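Local coordinates for type III effector Xcv3220-like C-terminal domain-containing protein (PDB 4FC9) that is a type III effector secreted into plant host cells, its all-helical C-terminal domain probably carrying E3 ubiquitin ligase activity, at residues 43-53 with 182-190; 128-136 with 157-165. All blocks are in the same frame, centred on the assembly; numbering follows the deposited sequence.

Contact 1 of 2, residues 43-53 with 182-190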
loop_
_atom_site.group_PDB
_atom_site.type_symbol
_atom_site.label_atom_id
_atom_site.label_comp_id
_atom_site.label_asym_id
_atom_site.label_seq_id
_atom_site.Cartn_x
_atom_site.Cartn_y
_atom_site.Cartn_z
ATOM N N ALA A 43 -8.622 9.195 -3.672
ATOM C CA ALA A 43 -8.314 10.480 -4.295
ATOM C C ALA A 43 -6.895 10.497 -4.862
ATOM O O ALA A 43 -6.658 11.015 -5.954
ATOM C CB ALA A 43 -8.491 11.604 -3.291
HETATM N N MSE A 44 -5.959 9.928 -4.109
HETATM C CA MSE A 44 -4.570 9.833 -4.542
HETATM C C MSE A 44 -4.445 8.966 -5.785
HETATM O O MSE A 44 -3.734 9.321 -6.729
HETATM C CB MSE A 44 -3.700 9.273 -3.419
HETATM C CG MSE A 44 -3.567 10.214 -2.242
HETATM SE SE MSE A 44 -2.775 9.390 -0.676
HETATM C CE MSE A 44 -0.924 9.254 -1.274
ATOM N N LEU A 45 -5.140 7.833 -5.777
ATOM C CA LEU A 45 -5.174 6.941 -6.932
ATOM C C LEU A 45 -5.750 7.665 -8.128
ATOM O O LEU A 45 -5.253 7.529 -9.244
ATOM C CB LEU A 45 -6.026 5.712 -6.639
ATOM C CG LEU A 45 -5.363 4.651 -5.781
ATOM C CD1 LEU A 45 -6.292 3.464 -5.647
ATOM C CD2 LEU A 45 -4.043 4.249 -6.407
ATOM N N SER A 46 -6.811 8.430 -7.889
ATOM C CA SER A 46 -7.411 9.239 -8.935
ATOM C C SER A 46 -6.395 10.240 -9.462
ATOM O O SER A 46 -6.253 10.411 -10.666
ATOM C CB SER A 46 -8.634 9.980 -8.406
ATOM O OG SER A 46 -9.254 10.714 -9.444
ATOM N N THR A 47 -5.686 10.897 -8.551
ATOM C CA THR A 47 -4.675 11.867 -8.933
ATOM C C THR A 47 -3.629 11.206 -9.833
ATOM O O THR A 47 -3.334 11.696 -10.922
ATOM C CB THR A 47 -4.010 12.494 -7.698
ATOM O OG1 THR A 47 -5.008 13.154 -6.912
ATOM C CG2 THR A 47 -2.963 13.517 -8.110
ATOM N N VAL A 48 -3.111 10.063 -9.403
ATOM C CA VAL A 48 -2.085 9.359 -10.166
ATOM C C VAL A 48 -2.567 8.828 -11.526
ATOM O O VAL A 48 -1.904 9.018 -12.543
ATOM C CB VAL A 48 -1.494 8.187 -9.354
ATOM C CG1 VAL A 48 -0.578 7.337 -10.225
ATOM C CG2 VAL A 48 -0.755 8.711 -8.141
ATOM N N ILE A 49 -3.712 8.156 -11.533
ATOM C CA ILE A 49 -4.165 7.422 -12.711
ATOM C C ILE A 49 -5.010 8.275 -13.655
ATOM O O ILE A 49 -4.793 8.269 -14.862
ATOM C CB ILE A 49 -4.922 6.141 -12.298
ATOM C CG1 ILE A 49 -3.964 5.190 -11.574
ATOM C CG2 ILE A 49 -5.543 5.460 -13.508
ATOM C CD1 ILE A 49 -4.642 4.009 -10.932
ATOM N N ASP A 50 -5.965 9.013 -13.100
ATOM C CA ASP A 50 -6.817 9.894 -13.891
ATOM C C ASP A 50 -6.078 11.172 -14.286
ATOM O O ASP A 50 -5.932 11.477 -15.471
ATOM C CB ASP A 50 -8.080 10.261 -13.105
ATOM C CG ASP A 50 -9.348 9.887 -13.824
ATOM O OD1 ASP A 50 -9.756 10.634 -14.736
ATOM O OD2 ASP A 50 -9.948 8.856 -13.459
ATOM N N GLU A 51 -5.609 11.915 -13.288
ATOM C CA GLU A 51 -5.005 13.221 -13.518
ATOM C C GLU A 51 -3.571 13.133 -14.016
ATOM O O GLU A 51 -3.029 14.111 -14.523
ATOM C CB GLU A 51 -5.034 14.038 -12.233
ATOM C CG GLU A 51 -6.378 14.042 -11.546
ATOM C CD GLU A 51 -7.417 14.829 -12.305
ATOM O OE1 GLU A 51 -7.044 15.832 -12.949
ATOM O OE2 GLU A 51 -8.606 14.442 -12.262
ATOM N N GLU A 52 -2.963 11.963 -13.854
ATOM C CA GLU A 52 -1.561 11.747 -14.192
ATOM C C GLU A 52 -0.660 12.738 -13.462
ATOM O O GLU A 52 0.262 13.317 -14.034
ATOM C CB GLU A 52 -1.352 11.774 -15.707
ATOM C CG GLU A 52 -2.071 10.636 -16.407
ATOM C CD GLU A 52 -1.946 10.685 -17.911
ATOM O OE1 GLU A 52 -2.555 11.581 -18.536
ATOM O OE2 GLU A 52 -1.246 9.822 -18.471
ATOM N N ARG A 53 -0.953 12.911 -12.178
ATOM C CA ARG A 53 -0.215 13.819 -11.313
ATOM C C ARG A 53 0.296 13.111 -10.056
ATOM O O ARG A 53 -0.185 12.040 -9.686
ATOM C CB ARG A 53 -1.081 15.033 -10.953
ATOM C CG ARG A 53 -1.375 15.932 -12.150
ATOM C CD ARG A 53 -2.493 16.922 -11.873
ATOM N NE ARG A 53 -2.134 17.908 -10.855
ATOM C CZ ARG A 53 -2.861 18.988 -10.575
ATOM N NH1 ARG A 53 -3.983 19.227 -11.238
ATOM N NH2 ARG A 53 -2.464 19.832 -9.634
ATOM N N LEU A 182 2.609 11.808 6.441
ATOM C CA LEU A 182 3.204 12.396 5.259
ATOM C C LEU A 182 2.179 13.286 4.593
ATOM O O LEU A 182 0.995 12.956 4.549
ATOM C CB LEU A 182 3.665 11.305 4.298
ATOM C CG LEU A 182 4.820 10.431 4.787
ATOM C CD1 LEU A 182 4.930 9.203 3.911
ATOM C CD2 LEU A 182 6.120 11.216 4.775
ATOM N N ALA A 183 2.637 14.422 4.087
ATOM C CA ALA A 183 1.759 15.344 3.398
ATOM C C ALA A 183 1.390 14.769 2.045
ATOM O O ALA A 183 2.248 14.323 1.299
ATOM C CB ALA A 183 2.436 16.691 3.234
ATOM N N VAL A 184 0.105 14.767 1.733
ATOM C CA VAL A 184 -0.337 14.352 0.419
ATOM C C VAL A 184 -1.027 15.529 -0.244
ATOM O O VAL A 184 -1.582 16.399 0.428
ATOM C CB VAL A 184 -1.260 13.114 0.481
ATOM C CG1 VAL A 184 -0.722 12.116 1.492
ATOM C CG2 VAL A 184 -2.678 13.507 0.826
ATOM N N HIS A 185 -0.967 15.574 -1.565
ATOM C CA HIS A 185 -1.450 16.737 -2.284
ATOM C C HIS A 185 -2.439 16.362 -3.368
ATOM O O HIS A 185 -2.074 15.823 -4.407
ATOM C CB HIS A 185 -0.275 17.527 -2.842
ATOM C CG HIS A 185 0.729 17.905 -1.800
ATOM N ND1 HIS A 185 0.628 19.058 -1.052
ATOM C CD2 HIS A 185 1.842 17.270 -1.362
ATOM C CE1 HIS A 185 1.642 19.125 -0.210
ATOM N NE2 HIS A 185 2.393 18.052 -0.375
ATOM N N ILE A 186 -3.705 16.641 -3.095
ATOM C CA ILE A 186 -4.779 16.346 -4.021
ATOM C C ILE A 186 -5.121 17.611 -4.793
ATOM O O ILE A 186 -5.317 18.669 -4.193
ATOM C CB ILE A 186 -6.030 15.849 -3.268
ATOM C CG1 ILE A 186 -5.671 14.674 -2.351
ATOM C CG2 ILE A 186 -7.142 15.478 -4.241
ATOM C CD1 ILE A 186 -4.983 13.519 -3.044
ATOM N N PRO A 187 -5.176 17.511 -6.131
ATOM C CA PRO A 187 -5.575 18.628 -6.986
ATOM C C PRO A 187 -6.880 19.257 -6.518
ATOM O O PRO A 187 -7.770 18.559 -6.025
ATOM C CB PRO A 187 -5.781 17.961 -8.344
ATOM C CG PRO A 187 -4.843 16.829 -8.337
ATOM C CD PRO A 187 -4.800 16.327 -6.922
ATOM N N GLU A 188 -6.987 20.572 -6.683
ATOM C CA GLU A 188 -8.196 21.313 -6.339
ATOM C C GLU A 188 -9.351 20.908 -7.258
ATOM O O GLU A 188 -10.474 21.403 -7.129
ATOM C CB GLU A 188 -7.927 22.819 -6.426
ATOM C CG GLU A 188 -6.744 23.278 -5.574
ATOM C CD GLU A 188 -6.434 24.761 -5.727
ATOM O OE1 GLU A 188 -7.014 25.409 -6.626
ATOM O OE2 GLU A 188 -5.607 25.277 -4.942
ATOM N N GLN A 189 -9.051 20.007 -8.188
ATOM C CA GLN A 189 -10.041 19.403 -9.065
ATOM C C GLN A 189 -10.658 18.151 -8.442
ATOM O O GLN A 189 -11.860 18.118 -8.182
ATOM C CB GLN A 189 -9.408 19.058 -10.414
ATOM C CG GLN A 189 -10.237 18.106 -11.261
ATOM C CD GLN A 189 -10.014 18.307 -12.746
ATOM O OE1 GLN A 189 -9.549 19.361 -13.175
ATOM N NE2 GLN A 189 -10.348 17.295 -13.540
ATOM N N VAL A 190 -9.829 17.134 -8.200
ATOM C CA VAL A 190 -10.292 15.825 -7.723
ATOM C C VAL A 190 -11.170 15.924 -6.480
ATOM O O VAL A 190 -12.202 15.260 -6.384
ATOM C CB VAL A 190 -9.112 14.872 -7.407
ATOM C CG1 VAL A 190 -9.627 13.477 -7.103
ATOM C CG2 VAL A 190 -8.132 14.828 -8.559
#

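Contact 2 of 2, residues 128-136 with 157-165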
loop_
_atom_site.group_PDB
_atom_site.type_symbol
_atom_site.label_atom_id
_atom_site.label_comp_id
_atom_site.label_asym_id
_atom_site.label_seq_id
_atom_site.Cartn_x
_atom_site.Cartn_y
_atom_site.Cartn_z
ATOM N N GLN A 128 -2.633 -8.131 0.273
ATOM C CA GLN A 128 -2.168 -7.418 1.455
ATOM C C GLN A 128 -0.654 -7.521 1.629
ATOM O O GLN A 128 0.002 -6.528 1.940
ATOM C CB GLN A 128 -2.895 -7.902 2.714
ATOM C CG GLN A 128 -4.393 -7.616 2.701
ATOM C CD GLN A 128 -5.079 -7.939 4.023
ATOM O OE1 GLN A 128 -5.835 -8.907 4.123
ATOM N NE2 GLN A 128 -4.831 -7.116 5.039
ATOM N N LYS A 129 -0.104 -8.716 1.426
ATOM C CA LYS A 129 1.331 -8.942 1.611
ATOM C C LYS A 129 2.190 -8.036 0.731
ATOM O O LYS A 129 3.300 -7.667 1.106
ATOM C CB LYS A 129 1.698 -10.405 1.334
ATOM C CG LYS A 129 1.206 -11.411 2.367
ATOM C CD LYS A 129 1.891 -11.247 3.711
ATOM C CE LYS A 129 3.374 -11.541 3.627
ATOM N NZ LYS A 129 3.996 -11.555 4.979
ATOM N N SER A 130 1.674 -7.677 -0.439
ATOM C CA SER A 130 2.468 -6.952 -1.424
ATOM C C SER A 130 1.999 -5.514 -1.656
ATOM O O SER A 130 2.400 -4.876 -2.630
ATOM C CB SER A 130 2.493 -7.719 -2.747
ATOM O OG SER A 130 1.183 -7.896 -3.260
ATOM N N ALA A 131 1.162 -5.003 -0.759
ATOM C CA ALA A 131 0.684 -3.623 -0.861
ATOM C C ALA A 131 1.691 -2.640 -0.275
ATOM O O ALA A 131 1.347 -1.826 0.580
ATOM C CB ALA A 131 -0.660 -3.475 -0.173
ATOM N N HIS A 132 2.936 -2.724 -0.734
ATOM C CA HIS A 132 3.984 -1.810 -0.283
ATOM C C HIS A 132 5.168 -1.770 -1.249
ATOM O O HIS A 132 5.211 -2.516 -2.228
ATOM C CB HIS A 132 4.433 -2.138 1.146
ATOM C CG HIS A 132 5.090 -3.474 1.291
ATOM N ND1 HIS A 132 6.417 -3.686 0.988
ATOM C CD2 HIS A 132 4.609 -4.666 1.720
ATOM C CE1 HIS A 132 6.724 -4.950 1.220
ATOM N NE2 HIS A 132 5.644 -5.565 1.664
ATOM N N LEU A 133 6.122 -0.887 -0.970
ATOM C CA LEU A 133 7.206 -0.586 -1.902
ATOM C C LEU A 133 8.447 -1.434 -1.681
ATOM O O LEU A 133 9.484 -1.185 -2.285
ATOM C CB LEU A 133 7.580 0.898 -1.823
ATOM C CG LEU A 133 6.554 1.915 -2.325
ATOM C CD1 LEU A 133 6.942 3.303 -1.880
ATOM C CD2 LEU A 133 6.438 1.847 -3.837
ATOM N N GLY A 134 8.344 -2.440 -0.826
ATOM C CA GLY A 134 9.499 -3.248 -0.476
ATOM C C GLY A 134 9.465 -4.661 -1.019
ATOM O O GLY A 134 10.226 -5.519 -0.574
ATOM N N ILE A 135 8.587 -4.903 -1.986
ATOM C CA ILE A 135 8.442 -6.230 -2.565
ATOM C C ILE A 135 9.592 -6.565 -3.509
ATOM O O ILE A 135 10.249 -5.677 -4.053
ATOM C CB ILE A 135 7.103 -6.370 -3.308
ATOM C CG1 ILE A 135 7.034 -5.384 -4.475
ATOM C CG2 ILE A 135 5.937 -6.152 -2.341
ATOM C CD1 ILE A 135 5.800 -5.549 -5.334
ATOM N N VAL A 136 9.838 -7.857 -3.697
ATOM C CA VAL A 136 10.962 -8.298 -4.509
ATOM C C VAL A 136 10.518 -9.052 -5.760
ATOM O O VAL A 136 9.419 -9.606 -5.805
ATOM C CB VAL A 136 11.952 -9.157 -3.683
ATOM C CG1 VAL A 136 12.623 -8.302 -2.617
ATOM C CG2 VAL A 136 11.239 -10.346 -3.054
ATOM N N LYS A 157 1.614 2.075 -6.789
ATOM C CA LYS A 157 2.111 1.251 -5.695
ATOM C C LYS A 157 2.433 2.102 -4.471
ATOM O O LYS A 157 2.194 1.684 -3.341
ATOM C CB LYS A 157 3.326 0.415 -6.111
ATOM C CG LYS A 157 3.876 -0.465 -4.986
ATOM C CD LYS A 157 2.871 -1.512 -4.513
ATOM C CE LYS A 157 2.638 -2.568 -5.575
ATOM N NZ LYS A 157 1.797 -3.689 -5.072
ATOM N N ALA A 158 2.964 3.300 -4.693
ATOM C CA ALA A 158 3.283 4.188 -3.583
ATOM C C ALA A 158 2.024 4.611 -2.838
ATOM O O ALA A 158 2.032 4.729 -1.616
ATOM C CB ALA A 158 4.054 5.400 -4.068
ATOM N N VAL A 159 0.941 4.831 -3.574
ATOM C CA VAL A 159 -0.344 5.160 -2.959
ATOM C C VAL A 159 -0.865 3.969 -2.161
ATOM O O VAL A 159 -1.401 4.136 -1.063
ATOM C CB VAL A 159 -1.392 5.599 -4.008
ATOM C CG1 VAL A 159 -2.754 5.791 -3.353
ATOM C CG2 VAL A 159 -0.955 6.875 -4.706
ATOM N N GLN A 160 -0.691 2.768 -2.710
ATOM C CA GLN A 160 -1.036 1.539 -1.996
ATOM C C GLN A 160 -0.345 1.493 -0.654
ATOM O O GLN A 160 -0.965 1.176 0.360
ATOM C CB GLN A 160 -0.622 0.297 -2.786
ATOM C CG GLN A 160 -1.643 -0.187 -3.778
ATOM C CD GLN A 160 -1.479 -1.658 -4.084
ATOM O OE1 GLN A 160 -0.389 -2.111 -4.413
ATOM N NE2 GLN A 160 -2.560 -2.414 -3.965
HETATM N N MSE A 161 0.947 1.800 -0.654
HETATM C CA MSE A 161 1.709 1.763 0.576
HETATM C C MSE A 161 1.286 2.869 1.525
HETATM O O MSE A 161 1.333 2.695 2.746
HETATM C CB MSE A 161 3.210 1.841 0.325
HETATM C CG MSE A 161 3.970 1.529 1.603
HETATM SE SE MSE A 161 5.851 1.694 1.515
HETATM C CE MSE A 161 6.202 1.752 3.443
ATOM N N TRP A 162 0.862 4.001 0.972
ATOM C CA TRP A 162 0.364 5.067 1.821
ATOM C C TRP A 162 -0.836 4.571 2.608
ATOM O O TRP A 162 -0.909 4.760 3.820
ATOM C CB TRP A 162 -0.010 6.313 1.027
ATOM C CG TRP A 162 -0.415 7.432 1.939
ATOM C CD1 TRP A 162 0.402 8.375 2.495
ATOM C CD2 TRP A 162 -1.732 7.699 2.436
ATOM N NE1 TRP A 162 -0.329 9.225 3.290
ATOM C CE2 TRP A 162 -1.642 8.831 3.271
ATOM C CE3 TRP A 162 -2.982 7.098 2.246
ATOM C CZ2 TRP A 162 -2.755 9.372 3.918
ATOM C CZ3 TRP A 162 -4.085 7.637 2.887
ATOM C CH2 TRP A 162 -3.964 8.762 3.713
ATOM N N LYS A 163 -1.770 3.926 1.917
ATOM C CA LYS A 163 -2.923 3.341 2.585
ATOM C C LYS A 163 -2.485 2.305 3.606
ATOM O O LYS A 163 -2.961 2.307 4.736
ATOM C CB LYS A 163 -3.878 2.702 1.584
ATOM C CG LYS A 163 -5.026 1.975 2.252
ATOM C CD LYS A 163 -6.262 1.994 1.386
ATOM C CE LYS A 163 -6.605 0.609 0.896
ATOM N NZ LYS A 163 -7.864 0.619 0.098
ATOM N N THR A 164 -1.565 1.433 3.206
ATOM C CA THR A 164 -1.066 0.370 4.078
ATOM C C THR A 164 -0.530 0.904 5.404
ATOM O O THR A 164 -0.891 0.407 6.466
ATOM C CB THR A 164 0.028 -0.467 3.384
ATOM O OG1 THR A 164 -0.555 -1.217 2.314
ATOM C CG2 THR A 164 0.667 -1.431 4.369
ATOM N N ARG A 165 0.323 1.921 5.341
ATOM C CA ARG A 165 0.933 2.466 6.549
ATOM C C ARG A 165 -0.087 3.221 7.403
ATOM O O ARG A 165 0.008 3.233 8.629
ATOM C CB ARG A 165 2.156 3.340 6.216
ATOM C CG ARG A 165 1.841 4.645 5.515
ATOM C CD ARG A 165 3.077 5.272 4.867
ATOM N NE ARG A 165 4.141 5.621 5.811
ATOM C CZ ARG A 165 4.150 6.713 6.573
ATOM N NH1 ARG A 165 3.136 7.567 6.537
ATOM N NH2 ARG A 165 5.169 6.946 7.385
#

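Contact 1 of 2, residues 43-53 with 182-190
The carbonyl oxygen of A43 is gripped twice by T47: by the backbone N, in ordinary helical fashion, and by OG1, 2.9 Å from A43 O. The two donors approach from opposite faces of the carbonyl plane, OG1 lying 37° out of it. In this all-helical domain the contact is a C-terminal tail laid across the last turns of helix 32-49, and no hydrogen bond joins the two segments. With chi1 near -60°, T47 OG1 lies beside its own N, where it reaches A43 O, and also 3.2 Å from P187 CD; CG2, anti to N, packs on the same proline. The CD1 methyl of I186 dips to the helix, 3.7 Å from M44 CG and 4.0 Å from A43 CB. The selenomethionine M44 crosses V184 at about a right angle, its CE 4.0 Å from V184 CG1, and the same side chain also touches V159 and W162 of helix 152-171. At V190, the last modelled residue, the methyls diverge: CG1 lies over S46, and CG2 comes within 3.6 Å of E51 CG, the two side chains running past each other in opposite directions. The R53 guanidinium is held by bonds from NE to A60 O and from NH2 to G59 O, and P187 lies on one face of that group, with P187 CG over the centre, 3.7 Å above the plane.

Contact 2 of 2, residues 128-136 with 157-165
Starting with CG opposite its backbone N, K157 folds back through chi2 of 63° and chi3 of 69°, a double bend that curls the chain over the loop and delivers its ammonium to S130. K157 NZ is 2.8 Å from S130 O, to which it donates, and it makes a second bond within its own helix, to Q160 OE1, also at 2.8 Å. The latter meets its acceptor almost head on, with a C=O...N angle of 167°. Two neutral oxygens thus hold the ammonium, which probably adds favourable charge-dipole energy at a carbonyl just past the end of helix 112-129. One residue further on, T164 OG1 donates to A131 O across 2.6 Å, in the carbonyl plane and on a lone pair; the threonine hydroxyl is thereby fixed, and A131 CB lies beside it. The apolar half is built around the selenomethionine M161. Its extended chain carries CG to 3.7 Å from H132 CB and SE to 3.8 Å from L133 CB, L133 crossing it at about a right angle. Beyond, L133 and K157 run past each other in opposite directions, L133 CD2 3.6 Å from K157 CG, and CD1 reaches the A158 methyl. Although its CB rests on M161, the H132 ring is held by the loop and helix 91-101: ND1 accepts from G134 N at 2.9 Å, I135 CG2 lies over one ring face, and F93 makes an edge-to-face contact. An inverse gamma turn centred on A131, with a weak H132 N to S130 O bond, presents the S130 and A131 carbonyls to the helix; the loop leaving helix 112-129 is thus docked on the flank of helix 152-171 in the bilobal all-helical fold.

In the fold
From the N terminus the chain enters helix 32-49, whose last turns supply the first half of contact 1; its partner, 182-190, arrives only at the end of the modelled chain, so this contact closes a loop of 128 intervening residues. Contact 2 is nested inside that loop, closing a loop of 20 residues, 137-156, that ends in the first turn of helix 152-171. The centres lie about 17 Å apart, yet the two meet through helix 152-171: W162 NE1 is 3.4 Å from V184 CG1, and V159 CG1 is 3.7 Å from L45 CD2. That helix therefore faces the 130-136 loop with one flank, and helix 32-49 and the tail with another.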